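RagB/SusD domain protein (Flavobacterium johnsoniae, PDB 5J5U) binds chitin and, as a SusD homologue from a chitin utilization locus, probably holds chitin chains at the outer membrane ready for import. Local coordinates at residues A71-V76 against D117-V122; D141-I146 against G477-D482; D171-G176 against C224-L229; R243-S248 against R328-L333. All coordinates share one frame; numbering follows the deposited sequence.

Contact 1 of 4, residues A71-V76 against D117-V122; sequences ALWRNV and DIYGDV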
loop_
_atom_site.group_PDB
_atom_site.type_symbol
_atom_site.label_atom_id
_atom_site.label_comp_id
_atom_site.label_asym_id
_atom_site.label_seq_id
_atom_site.Cartn_x
_atom_site.Cartn_y
_atom_site.Cartn_z
ATOM N N ALA A 71 -2.321 13.388 8.818
ATOM C CA ALA A 71 -1.389 13.814 7.766
ATOM C C ALA A 71 -1.829 13.460 6.318
ATOM O O ALA A 71 -1.764 14.306 5.410
ATOM C CB ALA A 71 -0.016 13.230 8.046
ATOM N N LEU A 72 -2.250 12.211 6.095
ATOM C CA LEU A 72 -2.793 11.820 4.786
ATOM C C LEU A 72 -3.990 12.720 4.401
ATOM O O LEU A 72 -4.015 13.287 3.313
ATOM C CB LEU A 72 -3.221 10.348 4.786
ATOM C CG LEU A 72 -3.675 9.723 3.464
ATOM C CD1 LEU A 72 -2.508 9.656 2.507
ATOM C CD2 LEU A 72 -4.268 8.340 3.680
ATOM N N TRP A 73 -4.963 12.860 5.306
ATOM C CA TRP A 73 -6.116 13.725 5.061
ATOM C C TRP A 73 -5.710 15.135 4.603
ATOM O O TRP A 73 -6.075 15.601 3.514
ATOM C CB TRP A 73 -6.946 13.818 6.326
ATOM C CG TRP A 73 -8.127 14.737 6.260
ATOM C CD1 TRP A 73 -8.120 16.098 6.348
ATOM C CD2 TRP A 73 -9.502 14.348 6.150
ATOM N NE1 TRP A 73 -9.405 16.581 6.271
ATOM C CE2 TRP A 73 -10.272 15.527 6.168
ATOM C CE3 TRP A 73 -10.154 13.114 6.040
ATOM C CZ2 TRP A 73 -11.654 15.511 6.076
ATOM C CZ3 TRP A 73 -11.524 13.097 5.943
ATOM C CH2 TRP A 73 -12.261 14.297 5.961
ATOM N N ARG A 74 -4.932 15.784 5.453
ATOM C CA ARG A 74 -4.535 17.161 5.239
ATOM C C ARG A 74 -3.795 17.353 3.922
ATOM O O ARG A 74 -4.094 18.294 3.180
ATOM C CB ARG A 74 -3.669 17.634 6.390
ATOM C CG ARG A 74 -2.877 18.873 6.068
ATOM C CD ARG A 74 -1.913 19.186 7.193
ATOM N NE ARG A 74 -1.433 20.567 7.104
ATOM C CZ ARG A 74 -0.335 20.941 6.453
ATOM N NH1 ARG A 74 0.426 20.036 5.835
ATOM N NH2 ARG A 74 0.008 22.225 6.428
ATOM N N ASN A 75 -2.869 16.448 3.596
ATOM C CA ASN A 75 -2.059 16.683 2.414
ATOM C C ASN A 75 -2.736 16.250 1.126
ATOM O O ASN A 75 -2.547 16.876 0.069
ATOM C CB ASN A 75 -0.690 16.025 2.548
ATOM C CG ASN A 75 0.298 16.917 3.301
ATOM O OD1 ASN A 75 -0.091 17.708 4.159
ATOM N ND2 ASN A 75 1.557 16.854 2.920
ATOM N N VAL A 76 -3.550 15.212 1.193
ATOM C CA VAL A 76 -4.323 14.860 0.014
ATOM C C VAL A 76 -5.303 15.999 -0.338
ATOM O O VAL A 76 -5.369 16.416 -1.486
ATOM C CB VAL A 76 -5.092 13.519 0.196
ATOM C CG1 VAL A 76 -6.227 13.416 -0.801
ATOM C CG2 VAL A 76 -4.142 12.348 0.045
ATOM N N ASP A 117 -9.832 4.439 2.176
ATOM C CA ASP A 117 -9.418 3.189 2.803
ATOM C C ASP A 117 -8.879 3.457 4.219
ATOM O O ASP A 117 -8.988 2.599 5.115
ATOM C CB ASP A 117 -8.385 2.482 1.957
ATOM C CG ASP A 117 -9.013 1.683 0.831
ATOM O OD1 ASP A 117 -10.263 1.623 0.776
ATOM O OD2 ASP A 117 -8.242 1.109 0.015
ATOM N N ILE A 118 -8.323 4.652 4.427
ATOM C CA ILE A 118 -7.804 4.977 5.747
ATOM C C ILE A 118 -8.913 5.620 6.637
ATOM O O ILE A 118 -8.982 5.329 7.843
ATOM C CB ILE A 118 -6.564 5.866 5.642
ATOM C CG1 ILE A 118 -5.342 5.019 5.274
ATOM C CG2 ILE A 118 -6.265 6.564 6.968
ATOM C CD1 ILE A 118 -4.880 4.113 6.420
ATOM N N TYR A 119 -9.796 6.456 6.076
ATOM C CA TYR A 119 -10.709 7.195 6.976
ATOM C C TYR A 119 -12.161 6.768 6.877
ATOM O O TYR A 119 -12.982 7.145 7.714
ATOM C CB TYR A 119 -10.614 8.699 6.727
ATOM C CG TYR A 119 -9.234 9.273 6.949
ATOM C CD1 TYR A 119 -8.794 9.599 8.222
ATOM C CD2 TYR A 119 -8.363 9.497 5.871
ATOM C CE1 TYR A 119 -7.525 10.141 8.434
ATOM C CE2 TYR A 119 -7.080 10.027 6.076
ATOM C CZ TYR A 119 -6.682 10.355 7.374
ATOM O OH TYR A 119 -5.421 10.881 7.610
ATOM N N GLY A 120 -12.494 6.012 5.833
ATOM C CA GLY A 120 -13.861 5.576 5.619
ATOM C C GLY A 120 -14.657 6.511 4.731
ATOM O O GLY A 120 -14.237 6.801 3.599
ATOM N N ASP A 121 -15.816 6.961 5.219
ATOM C CA ASP A 121 -16.607 7.946 4.490
ATOM C C ASP A 121 -15.837 9.260 4.468
ATOM O O ASP A 121 -15.387 9.730 5.499
ATOM C CB ASP A 121 -17.991 8.172 5.117
ATOM C CG ASP A 121 -18.899 6.939 5.056
ATOM O OD1 ASP A 121 -18.565 5.922 4.411
ATOM O OD2 ASP A 121 -19.982 6.998 5.670
ATOM N N VAL A 122 -15.653 9.840 3.291
ATOM C CA VAL A 122 -14.865 11.070 3.162
ATOM C C VAL A 122 -15.458 11.980 2.090
ATOM O O VAL A 122 -16.117 11.505 1.167
ATOM C CB VAL A 122 -13.373 10.785 2.781
ATOM C CG1 VAL A 122 -12.659 9.966 3.844
ATOM C CG2 VAL A 122 -13.294 10.122 1.435
#
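W73 and Y119 face each other through their first torsions: W73 CG lies anti to its backbone N (chi1 177°) and Y119 CG anti to its carbonyl carbon (chi1 -60°), which sets each CG on the side facing the other helix, and the rings meet between helices 66-90 and 98-119. They form an edge-to-face pair with planes at 82° and centroids 5.5 Å apart, the indole offering its benzo edge. Its leading atom, W73 CE3, sits above the rim of the phenol, 4.0 Å from Y119 CD2. On the opposite face I118 CG2 lies over the centre of the same ring, which is thus sandwiched.

The phenol reaches right to the opposing backbone, where Y119 OH accepts the N-H of W73 at 3.1 Å. It also bonds to the carbonyl O of A69, one helical turn earlier. The methylenes of L72 and W73 pack against this hydroxyl, W73 CB at 3.5 Å from Y119 OH. Apolar contacts continue beyond: L72 CD2 meets I118 CG1 at 3.8 Å, and W73 CZ3 meets V122 CG1 at 3.9 Å, just past the turn made by G120.

Helix 66-90 is kinked here, the N of L72 and of W73 having no bond to the turn before. Two backbone polar atoms at this buried kink, A69 O and W73 N, find their partner in a side chain of the neighbouring helix.

Contact 2 of 4, residues D141-I146 against G477-D482; sequences DKQQDI and GKVWWD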
loop_
_atom_site.group_PDB
_atom_site.type_symbol
_atom_site.label_atom_id
_atom_site.label_comp_id
_atom_site.label_asym_id
_atom_site.label_seq_id
_atom_site.Cartn_x
_atom_site.Cartn_y
_atom_site.Cartn_z
ATOM N N ASP A 141 -19.088 11.309 1.389
ATOM C CA ASP A 141 -19.760 10.235 0.637
ATOM C C ASP A 141 -19.672 8.927 1.406
ATOM O O ASP A 141 -18.629 8.629 1.997
ATOM C CB ASP A 141 -19.163 10.007 -0.756
ATOM C CG ASP A 141 -19.152 11.253 -1.618
ATOM O OD1 ASP A 141 -19.906 12.205 -1.352
ATOM O OD2 ASP A 141 -18.376 11.275 -2.594
ATOM N N LYS A 142 -20.742 8.140 1.388
ATOM C CA LYS A 142 -20.655 6.788 1.900
ATOM C C LYS A 142 -19.615 5.999 1.097
ATOM O O LYS A 142 -19.599 6.047 -0.147
ATOM C CB LYS A 142 -22.016 6.101 1.843
ATOM C CG LYS A 142 -23.041 6.677 2.786
ATOM C CD LYS A 142 -24.433 6.155 2.471
ATOM C CE LYS A 142 -24.518 4.629 2.594
ATOM N NZ LYS A 142 -25.905 4.149 2.904
ATOM N N GLN A 143 -18.761 5.263 1.812
ATOM C CA GLN A 143 -17.670 4.526 1.167
ATOM C C GLN A 143 -18.184 3.596 0.066
ATOM O O GLN A 143 -17.571 3.501 -0.997
ATOM C CB GLN A 143 -16.857 3.724 2.197
ATOM C CG GLN A 143 -15.641 3.004 1.584
ATOM C CD GLN A 143 -14.798 2.239 2.606
ATOM O OE1 GLN A 143 -15.257 1.254 3.204
ATOM N NE2 GLN A 143 -13.550 2.676 2.790
ATOM N N GLN A 144 -19.335 2.975 0.283
ATOM C CA GLN A 144 -19.923 2.110 -0.746
ATOM C C GLN A 144 -20.126 2.867 -2.078
ATOM O O GLN A 144 -19.797 2.358 -3.161
ATOM C CB GLN A 144 -21.251 1.519 -0.264
ATOM C CG GLN A 144 -22.009 0.735 -1.334
ATOM C CD GLN A 144 -23.224 0.010 -0.788
ATOM O OE1 GLN A 144 -23.912 0.514 0.093
ATOM N NE2 GLN A 144 -23.501 -1.170 -1.324
ATOM N N ASP A 145 -20.659 4.079 -1.989
ATOM C CA ASP A 145 -20.869 4.899 -3.180
ATOM C C ASP A 145 -19.526 5.337 -3.774
ATOM O O ASP A 145 -19.385 5.427 -4.993
ATOM C CB ASP A 145 -21.761 6.123 -2.865
ATOM C CG ASP A 145 -23.140 5.720 -2.349
ATOM O OD1 ASP A 145 -23.644 4.687 -2.809
ATOM O OD2 ASP A 145 -23.724 6.414 -1.498
ATOM N N ILE A 146 -18.545 5.615 -2.920
ATOM C CA ILE A 146 -17.234 6.035 -3.399
ATOM C C ILE A 146 -16.678 4.915 -4.250
ATOM O O ILE A 146 -16.155 5.140 -5.334
ATOM C CB ILE A 146 -16.236 6.367 -2.247
ATOM C CG1 ILE A 146 -16.712 7.565 -1.407
ATOM C CG2 ILE A 146 -14.853 6.662 -2.799
ATOM C CD1 ILE A 146 -15.720 8.010 -0.321
ATOM N N GLY A 477 -12.867 2.636 15.180
ATOM C CA GLY A 477 -13.952 2.479 14.214
ATOM C C GLY A 477 -13.571 1.628 12.996
ATOM O O GLY A 477 -12.378 1.368 12.770
ATOM N N LYS A 478 -14.574 1.221 12.213
ATOM C CA LYS A 478 -14.392 0.401 11.007
ATOM C C LYS A 478 -14.847 1.134 9.759
ATOM O O LYS A 478 -15.847 1.859 9.792
ATOM C CB LYS A 478 -15.191 -0.905 11.064
ATOM C CG LYS A 478 -14.874 -1.849 12.192
ATOM C CD LYS A 478 -13.900 -2.899 11.770
ATOM C CE LYS A 478 -13.682 -3.935 12.879
ATOM N NZ LYS A 478 -14.890 -4.774 13.143
ATOM N N VAL A 479 -14.148 0.899 8.650
ATOM C CA VAL A 479 -14.582 1.407 7.360
ATOM C C VAL A 479 -15.571 0.373 6.837
ATOM O O VAL A 479 -15.597 -0.757 7.303
ATOM C CB VAL A 479 -13.385 1.638 6.354
ATOM C CG1 VAL A 479 -12.362 2.577 6.948
ATOM C CG2 VAL A 479 -12.706 0.321 5.993
ATOM N N TRP A 480 -16.389 0.778 5.883
ATOM C CA TRP A 480 -17.518 -0.017 5.382
ATOM C C TRP A 480 -17.146 -1.409 4.872
ATOM O O TRP A 480 -17.874 -2.370 5.117
ATOM C CB TRP A 480 -18.239 0.791 4.273
ATOM C CG TRP A 480 -19.138 -0.004 3.379
ATOM C CD1 TRP A 480 -20.397 -0.447 3.661
ATOM C CD2 TRP A 480 -18.836 -0.463 2.053
ATOM N NE1 TRP A 480 -20.899 -1.150 2.597
ATOM C CE2 TRP A 480 -19.960 -1.179 1.595
ATOM C CE3 TRP A 480 -17.732 -0.328 1.208
ATOM C CZ2 TRP A 480 -20.009 -1.771 0.324
ATOM C CZ3 TRP A 480 -17.776 -0.918 -0.057
ATOM C CH2 TRP A 480 -18.909 -1.626 -0.488
ATOM N N TRP A 481 -16.027 -1.536 4.147
ATOM C CA TRP A 481 -15.701 -2.847 3.555
ATOM C C TRP A 481 -15.082 -3.830 4.548
ATOM O O TRP A 481 -14.905 -5.004 4.248
ATOM C CB TRP A 481 -14.790 -2.715 2.328
ATOM C CG TRP A 481 -13.528 -1.876 2.410
ATOM C CD1 TRP A 481 -13.277 -0.741 1.701
ATOM C CD2 TRP A 481 -12.347 -2.125 3.188
ATOM N NE1 TRP A 481 -12.033 -0.263 1.991
ATOM C CE2 TRP A 481 -11.438 -1.096 2.899
ATOM C CE3 TRP A 481 -11.962 -3.130 4.070
ATOM C CZ2 TRP A 481 -10.175 -1.023 3.488
ATOM C CZ3 TRP A 481 -10.711 -3.064 4.655
ATOM C CH2 TRP A 481 -9.830 -2.018 4.359
ATOM N N ASP A 482 -14.755 -3.335 5.725
ATOM C CA ASP A 482 -14.171 -4.146 6.790
ATOM C C ASP A 482 -15.283 -4.695 7.703
ATOM O O ASP A 482 -15.723 -4.036 8.650
ATOM C CB ASP A 482 -13.134 -3.287 7.534
ATOM C CG ASP A 482 -12.527 -3.973 8.755
ATOM O OD1 ASP A 482 -12.826 -5.157 9.033
ATOM O OD2 ASP A 482 -11.698 -3.306 9.426
#
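Q143 and W480 mark the closest backbone approach, their CA atoms 6.2 Å apart where the first turn of helix 143-160 faces a type I beta turn running from V479 to D482. K142 occupies the N-cap position of the helix, and the turn is closed by its own bond from D482 N to V479 O.

With CG anti to the backbone N (chi1 -176°) and the chain extended beyond it, the side chain of Q143 spans the gap. Q143 OE1 accepts the N-H of W481 at 3.0 Å, the donor lying nearly along the C=O axis, and comes 2.9 Å from W480 N, so the oxygen is lodged against the turn's backbone. The same oxygen lies in the plane of the W480 ring, at its edge. The Q143 amide runs almost parallel to the W481 indole, the two planes 5° apart, with Q143 CD 3.5 Å from W481 CD1. V479 CG2 covers the centre of one face of that indole.

One residue further along the helix, Q144 CB makes a CH-pi contact over the six-membered ring of W480, 3.6 Å from the centroid and 18° off its normal. An alanine in place of W480 would probably leave Q144 CB without its aromatic face and open a gap beside the helix start.

The contact is tied to helix 98-119, where T116 OG1 bonds Q143 NE2 and D117 OD1 bonds W481 NE1. R423 and S420 of helix 415-425 border the W481 ring, bringing the C-terminal tail against three helices.

Contact 3 of 4, residues D171-G176 against C224-L229; sequences DLFYNG and CLMHHL
F173 and Y174, which pack on C224, both direct their backbone N-H groups to one oxygen, D171 OD1. The two bonds are weak: F173 N lies 3.1 Å and Y174 N 3.3 Å from D171 OD1, the first of them, though weak, in the position of an Asx turn. The other carboxylate oxygen, D171 OD2, takes a shorter and straighter bond from G176 N, 2.7 Å at 163°, on its anti side. Q24 NE2 and W181 NE1 add a bond to D171 OD1 and D171 OD2 respectively, so the buried carboxylate is gripped from several directions and would probably favour its charged form.

Held in this shape, the loop meets residues 224-229 without a hydrogen bond between the two segments. C224 SG, anti to its backbone N (chi1 -170°), sits over one face of the F173 ring, 3.6 Å from the centroid and 17° off the normal. On the F173 ring, CD2 is the carbon nearest the sulfur, and the other ortho carbon, F173 CD1, comes 3.3 Å from L225 O. Y174 OH, which bonds to the carbonyl O of D222, lies 3.5 Å from C224 CB. Further along, the bent chain of M226 folds back so that its methyl CE rests 3.6 Å from L172 CD1 and also lies close to L172 CB.

At its heart this is a cysteine sulfur-aromatic contact. It joins the loop ahead of helix 178-195 to the short strand 224-226, one half of a two-stranded antiparallel sheet in this mostly helical SusD-like fold.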
loop_
_atom_site.group_PDB
_atom_site.type_symbol
_atom_site.label_atom_id
_atom_site.label_comp_id
_atom_site.label_asym_id
_atom_site.label_seq_id
_atom_site.Cartn_x
_atom_site.Cartn_y
_atom_site.Cartn_z
ATOM N N ASP A 171 3.338 12.699 -17.832
ATOM C CA ASP A 171 3.208 11.404 -17.203
ATOM C C ASP A 171 4.579 10.798 -16.894
ATOM O O ASP A 171 5.315 10.399 -17.803
ATOM C CB ASP A 171 2.389 10.480 -18.104
ATOM C CG ASP A 171 2.369 9.069 -17.619
ATOM O OD1 ASP A 171 2.419 8.857 -16.384
ATOM O OD2 ASP A 171 2.274 8.168 -18.479
ATOM N N LEU A 172 4.921 10.752 -15.607
ATOM C CA LEU A 172 6.198 10.187 -15.169
ATOM C C LEU A 172 6.131 8.668 -14.952
ATOM O O LEU A 172 7.150 7.991 -14.927
ATOM C CB LEU A 172 6.662 10.872 -13.884
ATOM C CG LEU A 172 6.949 12.361 -14.047
ATOM C CD1 LEU A 172 7.259 13.003 -12.699
ATOM C CD2 LEU A 172 8.051 12.618 -15.042
ATOM N N PHE A 173 4.925 8.148 -14.791
ATOM C CA PHE A 173 4.734 6.725 -14.562
ATOM C C PHE A 173 5.086 5.960 -15.819
ATOM O O PHE A 173 5.742 4.920 -15.785
ATOM C CB PHE A 173 3.276 6.405 -14.191
ATOM C CG PHE A 173 2.844 6.879 -12.827
ATOM C CD1 PHE A 173 3.770 7.213 -11.849
ATOM C CD2 PHE A 173 1.490 6.981 -12.532
ATOM C CE1 PHE A 173 3.358 7.656 -10.602
ATOM C CE2 PHE A 173 1.059 7.410 -11.283
ATOM C CZ PHE A 173 1.995 7.754 -10.312
ATOM N N TYR A 174 4.605 6.481 -16.938
ATOM C CA TYR A 174 4.584 5.719 -18.172
ATOM C C TYR A 174 4.892 6.512 -19.425
ATOM O O TYR A 174 4.800 5.967 -20.522
ATOM C CB TYR A 174 3.206 5.068 -18.344
ATOM C CG TYR A 174 2.839 4.026 -17.315
ATOM C CD1 TYR A 174 1.616 4.078 -16.654
ATOM C CD2 TYR A 174 3.693 2.981 -17.022
ATOM C CE1 TYR A 174 1.261 3.120 -15.721
ATOM C CE2 TYR A 174 3.346 2.006 -16.089
ATOM C CZ TYR A 174 2.124 2.085 -15.436
ATOM O OH TYR A 174 1.763 1.111 -14.509
ATOM N N ASN A 175 5.231 7.789 -19.276
ATOM C CA ASN A 175 5.518 8.649 -20.428
ATOM C C ASN A 175 4.411 8.612 -21.472
ATOM O O ASN A 175 4.699 8.569 -22.669
ATOM C CB ASN A 175 6.836 8.252 -21.110
ATOM C CG ASN A 175 8.037 8.462 -20.235
ATOM O OD1 ASN A 175 8.256 9.547 -19.690
ATOM N ND2 ASN A 175 8.832 7.413 -20.087
ATOM N N GLY A 176 3.159 8.585 -21.012
ATOM C CA GLY A 176 1.993 8.724 -21.871
ATOM C C GLY A 176 1.569 7.501 -22.675
ATOM O O GLY A 176 0.627 7.574 -23.463
ATOM N N CYS A 224 3.569 0.243 -11.845
ATOM C CA CYS A 224 3.454 1.679 -11.669
ATOM C C CYS A 224 4.513 2.205 -10.688
ATOM O O CYS A 224 4.441 1.957 -9.484
ATOM C CB CYS A 224 2.053 2.037 -11.190
ATOM S SG CYS A 224 1.753 3.763 -11.224
ATOM N N LEU A 225 5.493 2.918 -11.234
ATOM C CA LEU A 225 6.675 3.405 -10.513
ATOM C C LEU A 225 6.855 4.883 -10.645
ATOM O O LEU A 225 6.565 5.451 -11.692
ATOM C CB LEU A 225 7.961 2.765 -11.056
ATOM C CG LEU A 225 8.481 1.403 -10.646
ATOM C CD1 LEU A 225 8.352 1.196 -9.150
ATOM C CD2 LEU A 225 7.770 0.344 -11.458
ATOM N N MET A 226 7.369 5.503 -9.597
ATOM C CA MET A 226 7.984 6.808 -9.726
ATOM C C MET A 226 9.491 6.650 -9.534
ATOM O O MET A 226 9.938 6.149 -8.495
ATOM C CB MET A 226 7.452 7.800 -8.709
ATOM C CG MET A 226 8.206 9.105 -8.772
ATOM S SD MET A 226 7.971 9.861 -10.403
ATOM C CE MET A 226 6.358 10.629 -10.131
ATOM N N HIS A 227 10.259 7.028 -10.549
ATOM C CA HIS A 227 11.706 7.113 -10.434
ATOM C C HIS A 227 12.041 8.501 -9.916
ATOM O O HIS A 227 11.567 9.498 -10.460
ATOM C CB HIS A 227 12.390 6.830 -11.768
ATOM C CG HIS A 227 12.107 5.462 -12.291
ATOM N ND1 HIS A 227 12.848 4.362 -11.927
ATOM C CD2 HIS A 227 11.153 5.015 -13.140
ATOM C CE1 HIS A 227 12.371 3.294 -12.541
ATOM N NE2 HIS A 227 11.344 3.665 -13.284
ATOM N N HIS A 228 12.798 8.537 -8.826
ATOM C CA HIS A 228 13.141 9.768 -8.095
ATOM C C HIS A 228 14.549 10.298 -8.379
ATOM O O HIS A 228 15.533 9.592 -8.187
ATOM C CB HIS A 228 12.950 9.548 -6.581
ATOM C CG HIS A 228 11.513 9.568 -6.155
ATOM N ND1 HIS A 228 10.801 10.739 -6.005
ATOM C CD2 HIS A 228 10.647 8.563 -5.878
ATOM C CE1 HIS A 228 9.563 10.455 -5.643
ATOM N NE2 HIS A 228 9.445 9.143 -5.554
ATOM N N LEU A 229 14.658 11.541 -8.827
ATOM C CA LEU A 229 15.961 12.050 -9.241
ATOM C C LEU A 229 16.370 13.347 -8.546
ATOM O O LEU A 229 17.516 13.793 -8.667
ATOM C CB LEU A 229 15.936 12.279 -10.730
ATOM C CG LEU A 229 15.444 11.080 -11.529
ATOM C CD1 LEU A 229 15.091 11.567 -12.908
ATOM C CD2 LEU A 229 16.492 9.982 -11.605
#

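Contact 4 of 4, residues R243-S248 against R328-L333; sequences RGNGLS and RTTPFL
N245 binds the 328-333 segment twice. Its backbone N donates to R328 O at 3.0 Å, an almost straight bond (175°) that falls on a lone pair in the carbonyl plane. In the side chain, chi1 of -179° sets CG anti to the backbone N, and from there N245 ND2 donates to T330 O at 3.1 Å, standing 61° above that carbonyl's plane. The other end of the amide turns back to its own helix as an N-cap: N245 OD1 accepts S248 N at 2.8 Å.

An alanine at N245 would probably leave T330 O without this donor and S248 N at the helix start without its cap.

Outward from these bonds the contact is mostly van der Waals. G244 CA touches R328 O at 3.6 Å, and a side chain on this glycine would press against R328 CG. N245 ND2 also lies in plane at the edge of the F332 ring, where L247 CB approaches F332 CE2 at 4.3 Å. S248 OG, beside T330, bonds to L327 O.

One buried amide thus uses its NH2 to hold the chain leading into strand 332-335 and its oxygen to cap helix 246-253, fixing the two elements relative to each other.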
loop_
_atom_site.group_PDB
_atom_site.type_symbol
_atom_site.label_atom_id
_atom_site.label_comp_id
_atom_site.label_asym_id
_atom_site.label_seq_id
_atom_site.Cartn_x
_atom_site.Cartn_y
_atom_site.Cartn_z
ATOM N N ARG A 243 10.630 15.845 -4.877
ATOM C CA ARG A 243 11.486 15.229 -5.882
ATOM C C ARG A 243 12.256 14.011 -5.339
ATOM O O ARG A 243 12.673 13.138 -6.108
ATOM C CB ARG A 243 12.435 16.278 -6.468
ATOM C CG ARG A 243 11.729 17.503 -7.097
ATOM C CD ARG A 243 11.744 17.381 -8.618
ATOM N NE ARG A 243 10.746 18.219 -9.286
ATOM C CZ ARG A 243 10.409 18.102 -10.572
ATOM N NH1 ARG A 243 10.974 17.169 -11.338
ATOM N NH2 ARG A 243 9.490 18.909 -11.095
ATOM N N GLY A 244 12.462 13.963 -4.025
ATOM C CA GLY A 244 12.981 12.756 -3.393
ATOM C C GLY A 244 11.899 11.801 -2.891
ATOM O O GLY A 244 10.786 12.232 -2.548
ATOM N N ASN A 245 12.230 10.510 -2.821
ATOM C CA ASN A 245 11.326 9.510 -2.256
ATOM C C ASN A 245 10.927 9.936 -0.839
ATOM O O ASN A 245 11.778 10.109 0.029
ATOM C CB ASN A 245 12.003 8.112 -2.287
ATOM C CG ASN A 245 11.119 6.979 -1.725
ATOM O OD1 ASN A 245 10.654 7.056 -0.585
ATOM N ND2 ASN A 245 10.931 5.905 -2.508
ATOM N N GLY A 246 9.634 10.161 -0.616
ATOM C CA GLY A 246 9.139 10.549 0.705
ATOM C C GLY A 246 9.331 9.491 1.789
ATOM O O GLY A 246 9.592 9.789 2.964
ATOM N N LEU A 247 9.194 8.235 1.388
ATOM C CA LEU A 247 9.354 7.130 2.329
ATOM C C LEU A 247 10.796 7.094 2.845
ATOM O O LEU A 247 11.029 6.915 4.053
ATOM C CB LEU A 247 8.980 5.795 1.684
ATOM C CG LEU A 247 9.253 4.592 2.577
ATOM C CD1 LEU A 247 8.459 4.686 3.866
ATOM C CD2 LEU A 247 8.960 3.269 1.845
ATOM N N SER A 248 11.755 7.300 1.942
ATOM C CA SER A 248 13.151 7.357 2.364
ATOM C C SER A 248 13.349 8.546 3.282
ATOM O O SER A 248 14.036 8.452 4.281
ATOM C CB SER A 248 14.102 7.462 1.172
ATOM O OG SER A 248 13.919 6.376 0.285
ATOM N N ARG A 328 17.156 8.839 -1.222
ATOM C CA ARG A 328 16.317 9.845 -1.840
ATOM C C ARG A 328 16.032 9.473 -3.298
ATOM O O ARG A 328 14.963 9.788 -3.816
ATOM C CB ARG A 328 16.995 11.214 -1.712
ATOM C CG ARG A 328 16.779 12.159 -2.866
ATOM C CD ARG A 328 17.462 13.524 -2.650
ATOM N NE ARG A 328 17.075 14.469 -3.702
ATOM C CZ ARG A 328 17.745 14.651 -4.842
ATOM N NH1 ARG A 328 18.875 13.988 -5.074
ATOM N NH2 ARG A 328 17.302 15.521 -5.747
ATOM N N THR A 329 16.934 8.712 -3.913
ATOM C CA THR A 329 16.762 8.233 -5.294
ATOM C C THR A 329 16.103 6.845 -5.395
ATOM O O THR A 329 16.028 6.263 -6.478
ATOM C CB THR A 329 18.102 8.132 -6.025
ATOM O OG1 THR A 329 18.851 7.068 -5.430
ATOM C CG2 THR A 329 18.891 9.424 -5.901
ATOM N N THR A 330 15.660 6.295 -4.274
ATOM C CA THR A 330 14.999 5.001 -4.304
ATOM C C THR A 330 13.650 5.125 -5.045
ATOM O O THR A 330 12.899 6.069 -4.836
ATOM C CB THR A 330 14.779 4.444 -2.885
ATOM O OG1 THR A 330 16.027 4.410 -2.180
ATOM C CG2 THR A 330 14.184 3.046 -2.942
ATOM N N PRO A 331 13.379 4.218 -5.982
ATOM C CA PRO A 331 12.088 4.330 -6.664
ATOM C C PRO A 331 10.922 3.943 -5.756
ATOM O O PRO A 331 11.109 3.165 -4.819
ATOM C CB PRO A 331 12.225 3.352 -7.827
ATOM C CG PRO A 331 13.290 2.381 -7.375
ATOM C CD PRO A 331 14.245 3.180 -6.565
ATOM N N PHE A 332 9.732 4.453 -6.043
ATOM C CA PHE A 332 8.554 4.091 -5.261
ATOM C C PHE A 332 7.531 3.350 -6.121
ATOM O O PHE A 332 7.074 3.869 -7.134
ATOM C CB PHE A 332 7.911 5.329 -4.643
ATOM C CG PHE A 332 6.858 5.017 -3.631
ATOM C CD1 PHE A 332 5.541 4.789 -4.024
ATOM C CD2 PHE A 332 7.173 4.961 -2.277
ATOM C CE1 PHE A 332 4.552 4.494 -3.079
ATOM C CE2 PHE A 332 6.179 4.679 -1.322
ATOM C CZ PHE A 332 4.871 4.447 -1.724
ATOM N N LEU A 333 7.182 2.140 -5.687
ATOM C CA LEU A 333 6.227 1.262 -6.356
ATOM C C LEU A 333 4.781 1.451 -5.857
ATOM O O LEU A 333 4.490 1.185 -4.692
ATOM C CB LEU A 333 6.655 -0.203 -6.155
ATOM C CG LEU A 333 5.780 -1.309 -6.758
ATOM C CD1 LEU A 333 5.713 -1.176 -8.258
ATOM C CD2 LEU A 333 6.278 -2.697 -6.366
#

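In the fold
The four contacts fall into two pairs. Contacts 1 and 2, centres 12 Å apart, meet at the end of helix 98-119, contact 1 on it and contact 2 bonded to it; just beyond, D121 OD1 meets Q143 N. Contacts 3 and 4, also 12 Å apart, share the two-stranded antiparallel sheet, where M226 N meets F332 O, while H228 ND1 meets R243 O. The centres of contacts in different pairs are 21 to 30 Å apart, contacts 2 and 4 on opposite sides of the chain's centre. Contacts 1, 3 and 4 close one after another along the chain, whereas contact 2 returns the C-terminal tail to residues 141-146 and so encloses contacts 3 and 4, tying distant sequence into one compact helical body.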